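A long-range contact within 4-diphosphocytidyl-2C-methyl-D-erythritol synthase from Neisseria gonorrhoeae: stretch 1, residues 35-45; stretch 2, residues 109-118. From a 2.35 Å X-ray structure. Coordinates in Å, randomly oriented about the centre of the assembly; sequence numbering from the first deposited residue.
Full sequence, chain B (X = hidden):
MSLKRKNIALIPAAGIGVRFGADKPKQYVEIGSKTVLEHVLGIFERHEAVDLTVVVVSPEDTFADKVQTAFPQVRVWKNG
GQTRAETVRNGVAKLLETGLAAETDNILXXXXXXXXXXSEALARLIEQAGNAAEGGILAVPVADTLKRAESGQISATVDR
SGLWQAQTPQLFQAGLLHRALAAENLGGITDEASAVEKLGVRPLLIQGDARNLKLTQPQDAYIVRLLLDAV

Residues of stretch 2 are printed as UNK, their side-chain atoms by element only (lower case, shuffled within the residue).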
# COMPACT_ATOMS: atom_id res chain seq x y z
N THR B 35 12.94 6.76 19.84
CA THR B 35 12.93 5.50 19.09
C THR B 35 11.54 5.33 18.47
O THR B 35 10.62 6.09 18.79
CB THR B 35 13.25 4.29 19.97
OG1 THR B 35 12.57 4.40 21.24
CG2 THR B 35 14.75 4.19 20.23
N VAL B 36 11.40 4.36 17.57
CA VAL B 36 10.11 4.06 16.93
C VAL B 36 9.12 3.65 18.04
O VAL B 36 8.03 4.16 18.13
CB VAL B 36 10.20 2.92 15.91
CG1 VAL B 36 8.96 2.81 15.04
CG2 VAL B 36 11.45 3.07 15.04
N LEU B 37 9.57 2.78 18.94
CA LEU B 37 8.74 2.35 20.04
C LEU B 37 8.23 3.51 20.88
O LEU B 37 7.01 3.67 21.01
CB LEU B 37 9.43 1.33 20.96
CG LEU B 37 8.44 0.66 21.94
CD1 LEU B 37 7.30 0.02 21.15
CD2 LEU B 37 9.13 -0.40 22.78
N GLU B 38 9.13 4.41 21.30
CA GLU B 38 8.72 5.56 22.10
C GLU B 38 7.72 6.42 21.35
O GLU B 38 6.88 7.07 21.95
CB GLU B 38 9.91 6.40 22.52
CG GLU B 38 10.71 5.85 23.68
CD GLU B 38 11.93 6.74 23.94
OE1 GLU B 38 11.80 7.77 24.62
OE2 GLU B 38 13.01 6.37 23.42
N HIS B 39 7.84 6.46 20.02
CA HIS B 39 6.89 7.18 19.21
C HIS B 39 5.51 6.49 19.28
O HIS B 39 4.50 7.18 19.29
CB HIS B 39 7.30 7.22 17.75
CG HIS B 39 8.25 8.32 17.41
ND1 HIS B 39 7.87 9.65 17.39
CD2 HIS B 39 9.57 8.28 17.09
CE1 HIS B 39 8.92 10.38 17.05
NE2 HIS B 39 9.95 9.58 16.87
N VAL B 40 5.52 5.15 19.24
CA VAL B 40 4.28 4.40 19.30
C VAL B 40 3.59 4.53 20.67
O VAL B 40 2.37 4.68 20.73
CB VAL B 40 4.41 2.92 18.93
CG1 VAL B 40 3.13 2.15 19.36
CG2 VAL B 40 4.50 2.75 17.41
N LEU B 41 4.35 4.50 21.75
CA LEU B 41 3.78 4.61 23.09
C LEU B 41 3.10 5.96 23.29
O LEU B 41 2.03 6.04 23.92
CB LEU B 41 4.83 4.39 24.16
CG LEU B 41 5.40 2.98 24.22
CD1 LEU B 41 6.49 2.89 25.27
CD2 LEU B 41 4.29 1.95 24.52
N GLY B 42 3.69 6.97 22.64
CA GLY B 42 3.24 8.32 22.65
C GLY B 42 1.84 8.48 22.12
O GLY B 42 1.06 9.32 22.61
N ILE B 43 1.48 7.72 21.10
CA ILE B 43 0.14 7.81 20.52
C ILE B 43 -0.94 7.30 21.46
O ILE B 43 -2.02 7.87 21.53
CB ILE B 43 0.11 7.04 19.18
CG1 ILE B 43 1.10 7.72 18.19
CG2 ILE B 43 -1.28 6.99 18.58
CD1 ILE B 43 1.39 6.76 17.00
N PHE B 44 -0.70 6.23 22.20
CA PHE B 44 -1.68 5.67 23.12
C PHE B 44 -1.76 6.41 24.45
O PHE B 44 -2.86 6.72 24.94
CB PHE B 44 -1.40 4.17 23.36
CG PHE B 44 -1.57 3.35 22.11
CD1 PHE B 44 -2.79 2.87 21.71
CD2 PHE B 44 -0.45 3.06 21.31
CE1 PHE B 44 -2.93 2.16 20.53
CE2 PHE B 44 -0.58 2.34 20.16
CZ PHE B 44 -1.81 1.86 19.76
N GLU B 45 -0.59 6.72 25.05
CA GLU B 45 -0.54 7.44 26.30
C GLU B 45 -1.22 8.79 26.24
O GLU B 45 -1.81 9.20 27.26
CB GLU B 45 0.86 7.53 26.87
CG GLU B 45 1.37 6.13 27.29
CD GLU B 45 0.96 5.85 28.73
OE1 GLU B 45 0.35 4.80 29.01
OE2 GLU B 45 1.28 6.71 29.59
N UNK B 109 -4.38 -4.90 19.92
CA UNK B 109 -3.06 -5.44 19.57
C UNK B 109 -2.41 -4.65 18.43
O UNK B 109 -2.90 -4.60 17.32
c UNK B 109 -3.09 -6.93 19.25
c UNK B 109 -3.92 -7.74 20.28
c UNK B 109 -1.70 -7.61 19.25
N UNK B 110 -1.33 -3.92 18.73
CA UNK B 110 -0.70 -3.05 17.73
C UNK B 110 0.77 -3.36 17.45
O UNK B 110 1.50 -3.62 18.39
n UNK B 110 -1.19 -0.38 16.04
c UNK B 110 0.62 0.30 17.06
n UNK B 110 0.44 1.01 15.90
c UNK B 110 -0.41 -0.58 17.16
c UNK B 110 -0.65 0.59 15.28
c UNK B 110 -0.74 -1.59 18.21
N UNK B 111 1.16 -3.31 16.18
CA UNK B 111 2.59 -3.56 15.80
C UNK B 111 3.53 -2.47 16.36
O UNK B 111 3.23 -1.29 16.23
c UNK B 111 2.13 -4.63 13.51
o UNK B 111 1.54 -4.38 12.44
o UNK B 111 2.26 -5.79 13.94
c UNK B 111 2.68 -3.47 14.28
N UNK B 112 4.63 -2.82 16.96
CA UNK B 112 5.66 -1.90 17.46
C UNK B 112 6.25 -0.99 16.39
O UNK B 112 6.75 0.11 16.67
c UNK B 112 6.84 -2.73 18.01
N UNK B 113 6.22 -1.37 15.11
CA UNK B 113 6.74 -0.55 14.06
C UNK B 113 5.72 0.30 13.33
O UNK B 113 6.13 0.87 12.30
c UNK B 113 7.50 -1.40 13.04
N UNK B 114 4.47 0.35 13.71
CA UNK B 114 3.49 1.21 12.99
C UNK B 114 3.37 2.48 13.86
O UNK B 114 2.44 2.67 14.64
n UNK B 114 0.62 -2.27 10.68
c UNK B 114 0.44 -2.40 9.36
c UNK B 114 0.67 -1.01 11.40
c UNK B 114 2.08 -0.49 11.63
n UNK B 114 0.28 -1.36 8.57
c UNK B 114 2.18 0.54 12.72
n UNK B 114 0.38 -3.61 8.81
N UNK B 115 4.35 3.39 13.64
CA UNK B 115 4.46 4.57 14.45
C UNK B 115 3.80 5.81 13.94
O UNK B 115 3.99 6.88 14.55
s UNK B 115 7.08 5.14 13.45
c UNK B 115 5.92 4.87 14.85
N UNK B 116 3.01 5.74 12.91
CA UNK B 116 2.33 6.91 12.37
C UNK B 116 0.82 6.74 12.37
O UNK B 116 0.12 7.39 11.59
s UNK B 116 4.62 7.71 10.97
c UNK B 116 2.86 7.17 10.94
N UNK B 117 0.31 5.88 13.25
CA UNK B 117 -1.13 5.66 13.35
C UNK B 117 -1.84 6.95 13.75
O UNK B 117 -1.67 7.40 14.88
c UNK B 117 -1.35 4.61 14.47
c UNK B 117 -2.80 4.51 14.98
c UNK B 117 -2.88 3.81 16.32
c UNK B 117 -3.67 3.88 13.91
N UNK B 118 -2.63 7.54 12.88
CA UNK B 118 -3.34 8.75 13.17
C UNK B 118 -4.29 8.62 14.35
O UNK B 118 -5.26 7.85 14.38
c UNK B 118 -4.18 9.05 11.94
c UNK B 118 -2.87 7.07 11.50
c UNK B 118 -3.98 7.95 11.01

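Position 109 carries three side-chain carbons, one bonded to CA and bearing the other two. This beta-branched shape is valine, and Val109 points away from the helix of residues 36-45 without touching it. At position 110 one carbon leads to a five-membered ring of three carbons and two nitrogens, a histidine. The edge of the Phe44 ring meets the face of His110, with CZ of Phe44 3.8 Å from CG of His110, centroids 5.4 Å apart and planes at 66°. Val40 CG1 lies at the edge of the same imidazole, 3.9 Å from His110 CD2.

Position 111 has two side-chain carbons, the second bearing two oxygens, and points away from the helix; the short carboxylate identifies Asp111. Positions 112 and 113 each end at a single carbon, CB, and both are alanine. Ala112 presents its CB 4.2 Å from CD1 of Leu37, whereas Ala113 directs its methyl away, leaving its CA 4.1 Å from Val36 CG1.

Three carbons, a nitrogen and a carbon bearing two more nitrogens make position 114 an arginine. Arg114 closes a type I turn begun at Asp111, reinforced by a salt bridge from NE of Arg114 to OD1 of Asp111 (2.9 Å). Its carbonyl is also bound by the imidazole, His110 NE2 to Arg114 O at 2.9 Å.

One carbon and one sulfur define position 115 as cysteine. Cys115 points toward the helix, its SG 3.4 Å from CG1 of Val36 and its CB 3.6 Å from CG2 of Val40 and 4.0 Å from CB of His39. Position 116 has the same two atoms, but Cys116 turns away and makes no contact. Four carbons forked at the second give leucine at 117; CD2 of Leu117 lies 4.1 Å from CZ of Phe44 and 4.2 Å from CG2 of Ile43. At 118, three carbons close a ring onto the backbone nitrogen, so Pro118 is proline, directed away from the contact.

No hydrogen bond crosses between the stretches: the contact, burying 498 Å², rests on packing. Val36, Val40 and Ile43 all point toward the loop, whose folded backbone is part of the surface they meet. Val40 CG2 sits 3.5 Å from both Ala112 O and Arg114 O, and Ile43 CD1 is 3.6 Å from Cys115 O. The internal bonds of the loop hold its turn together, while Cys115 packs against Val36 and Val40, and His110 and Leu117 both meet Phe44.

Stretch 2, residues 109-118: VHDAARCCLP
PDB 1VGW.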